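Local coordinates for protein phospho-2-dehydro-3-deoxyheptonate aldolase (Francisella tularensis, PDB 3TQK) that binds manganese and probably catalyses the condensation of phosphoenolpyruvate with D-erythrose 4-phosphate to DAHP, the first step of the chorismate pathway, at residues 48-53 against 83-88. Residues are numbered along the deposited sequence; the frame is centred on the assembly and turned at random.
Sequences DDRVAV and DILIIM
The guanidinium of Arg50 has Leu85 CB over one face, 4.0 Å above its plane and shifted toward the rim, while Asp48 OD2 sits at its edge. The two residues form a salt bridge: Arg50 NE meets the syn lone pair of Asp48 OD2, 2.9 Å away and close to the guanidinium plane. Two more partners help hold the group in place: NH1 is hydrogen-bonded to the backbone oxygen of His81 and NH2 makes a salt bridge with Glu39. With CG anti to the carbonyl carbon (chi1 -72°) and a bend at chi3, the arginine chain reaches across the start of the neighbouring strand, its CG 3.6 Å from Asp83 O.

Beyond it the two strands run parallel and the backbone does the joining. Val51 N donates a hydrogen bond to Asp83 O at 3.2 Å, and Val51 O accepts one from Leu85 N, which lies above its carbonyl plane. Val53 N then donates to Leu85 O nearly along the C=O axis, at 2.7 Å; the straightest of these four hydrogen bonds follows, Ile87 N to Val53 O at 2.8 Å (171°). The side chains of Val53 and Ile84 cross obliquely, with Val53 CG2, beside its backbone N, 4.0 Å from Ile84 CG2, and Leu337 of helix 327-344 packs against both residues. Ala52 and Leu85 point to the other face of the sheet, where helix 27-45 touches them.

Strands 51-56 and 84-89, linked through helix 63-80, form the first beta-alpha-beta crossover of the eight-stranded TIM barrel of class-I DAHP synthases.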
loop_
_atom_site.group_PDB
_atom_site.type_symbol
_atom_site.label_atom_id
_atom_site.label_comp_id
_atom_site.label_asym_id
_atom_site.label_seq_id
_atom_site.Cartn_x
_atom_site.Cartn_y
_atom_site.Cartn_z
ATOM N N ASP A 48 -3.589 -29.740 11.869
ATOM C CA ASP A 48 -2.750 -30.726 11.201
ATOM C C ASP A 48 -1.310 -30.307 11.495
ATOM O O ASP A 48 -1.011 -29.108 11.532
ATOM C CB ASP A 48 -3.036 -30.709 9.694
ATOM C CG ASP A 48 -2.230 -31.741 8.909
ATOM O OD1 ASP A 48 -1.662 -32.671 9.520
ATOM O OD2 ASP A 48 -2.203 -31.632 7.660
ATOM N N ASP A 49 -0.421 -31.274 11.704
ATOM C CA ASP A 49 0.960 -30.960 12.082
ATOM C C ASP A 49 1.967 -31.209 10.949
ATOM O O ASP A 49 3.185 -31.108 11.142
ATOM C CB ASP A 49 1.370 -31.679 13.384
ATOM C CG ASP A 49 1.124 -33.163 13.348
ATOM O OD1 ASP A 49 0.775 -33.680 12.261
ATOM O OD2 ASP A 49 1.290 -33.813 14.423
ATOM N N ARG A 50 1.450 -31.534 9.772
ATOM C CA ARG A 50 2.209 -31.361 8.539
ATOM C C ARG A 50 2.664 -29.911 8.421
ATOM O O ARG A 50 2.060 -29.015 9.013
ATOM C CB ARG A 50 1.361 -31.717 7.322
ATOM C CG ARG A 50 1.101 -33.203 7.178
ATOM C CD ARG A 50 0.563 -33.536 5.803
ATOM N NE ARG A 50 -0.581 -32.705 5.465
ATOM C CZ ARG A 50 -1.116 -32.610 4.255
ATOM N NH1 ARG A 50 -0.618 -33.308 3.232
ATOM N NH2 ARG A 50 -2.163 -31.806 4.068
ATOM N N VAL A 51 3.742 -29.693 7.679
ATOM C CA VAL A 51 4.257 -28.353 7.447
ATOM C C VAL A 51 3.937 -27.973 5.995
ATOM O O VAL A 51 4.038 -28.807 5.113
ATOM C CB VAL A 51 5.761 -28.303 7.753
ATOM C CG1 VAL A 51 6.417 -27.096 7.121
ATOM C CG2 VAL A 51 5.979 -28.284 9.265
ATOM N N ALA A 52 3.486 -26.741 5.767
ATOM C CA ALA A 52 3.170 -26.251 4.420
ATOM C C ALA A 52 4.437 -25.695 3.793
ATOM O O ALA A 52 5.213 -25.018 4.473
ATOM C CB ALA A 52 2.118 -25.161 4.474
ATOM N N VAL A 53 4.651 -25.980 2.511
ATOM C CA VAL A 53 5.845 -25.522 1.813
ATOM C C VAL A 53 5.431 -24.849 0.525
ATOM O O VAL A 53 4.883 -25.499 -0.378
ATOM C CB VAL A 53 6.819 -26.684 1.516
ATOM C CG1 VAL A 53 8.022 -26.190 0.736
ATOM C CG2 VAL A 53 7.270 -27.348 2.821
ATOM N N ASP A 83 3.714 -35.806 5.297
ATOM C CA ASP A 83 4.491 -34.902 6.153
ATOM C C ASP A 83 4.426 -33.435 5.759
ATOM O O ASP A 83 4.608 -32.563 6.595
ATOM C CB ASP A 83 5.952 -35.349 6.140
ATOM C CG ASP A 83 6.120 -36.752 6.657
ATOM O OD1 ASP A 83 5.454 -37.060 7.663
ATOM O OD2 ASP A 83 6.903 -37.540 6.078
ATOM N N ILE A 84 4.141 -33.172 4.492
ATOM C CA ILE A 84 4.320 -31.853 3.901
ATOM C C ILE A 84 3.179 -31.550 2.942
ATOM O O ILE A 84 2.786 -32.417 2.173
ATOM C CB ILE A 84 5.638 -31.852 3.098
ATOM C CG1 ILE A 84 6.820 -31.515 3.988
ATOM C CG2 ILE A 84 5.615 -30.859 1.983
ATOM C CD1 ILE A 84 8.139 -31.667 3.223
ATOM N N LEU A 85 2.655 -30.328 2.985
ATOM C CA LEU A 85 1.741 -29.852 1.947
ATOM C C LEU A 85 2.532 -28.931 1.021
ATOM O O LEU A 85 2.982 -27.864 1.446
ATOM C CB LEU A 85 0.548 -29.108 2.543
ATOM C CG LEU A 85 -0.475 -28.562 1.535
ATOM C CD1 LEU A 85 -1.125 -29.689 0.715
ATOM C CD2 LEU A 85 -1.549 -27.726 2.231
ATOM N N ILE A 86 2.720 -29.364 -0.227
ATOM C CA ILE A 86 3.476 -28.609 -1.217
ATOM C C ILE A 86 2.523 -27.728 -1.990
ATOM O O ILE A 86 1.509 -28.205 -2.515
ATOM C CB ILE A 86 4.245 -29.522 -2.198
ATOM C CG1 ILE A 86 5.396 -30.223 -1.471
ATOM C CG2 ILE A 86 4.811 -28.706 -3.348
ATOM C CD1 ILE A 86 5.978 -31.383 -2.209
ATOM N N ILE A 87 2.842 -26.436 -2.015
ATOM C CA ILE A 87 2.079 -25.446 -2.759
ATOM C C ILE A 87 3.048 -24.737 -3.681
ATOM O O ILE A 87 4.071 -24.234 -3.232
ATOM C CB ILE A 87 1.442 -24.396 -1.838
ATOM C CG1 ILE A 87 0.495 -25.070 -0.839
ATOM C CG2 ILE A 87 0.691 -23.347 -2.685
ATOM C CD1 ILE A 87 -0.119 -24.114 0.144
HETATM N N MSE A 88 2.750 -24.714 -4.969
HETATM C CA MSE A 88 3.679 -24.094 -5.893
HETATM C C MSE A 88 3.547 -22.589 -5.958
HETATM O O MSE A 88 2.458 -22.052 -6.128
HETATM C CB MSE A 88 3.542 -24.589 -7.308
HETATM C CG MSE A 88 4.522 -23.801 -8.185
HETATM SE SE MSE A 88 4.891 -24.714 -9.720
HETATM C CE MSE A 88 5.767 -23.345 -10.837
#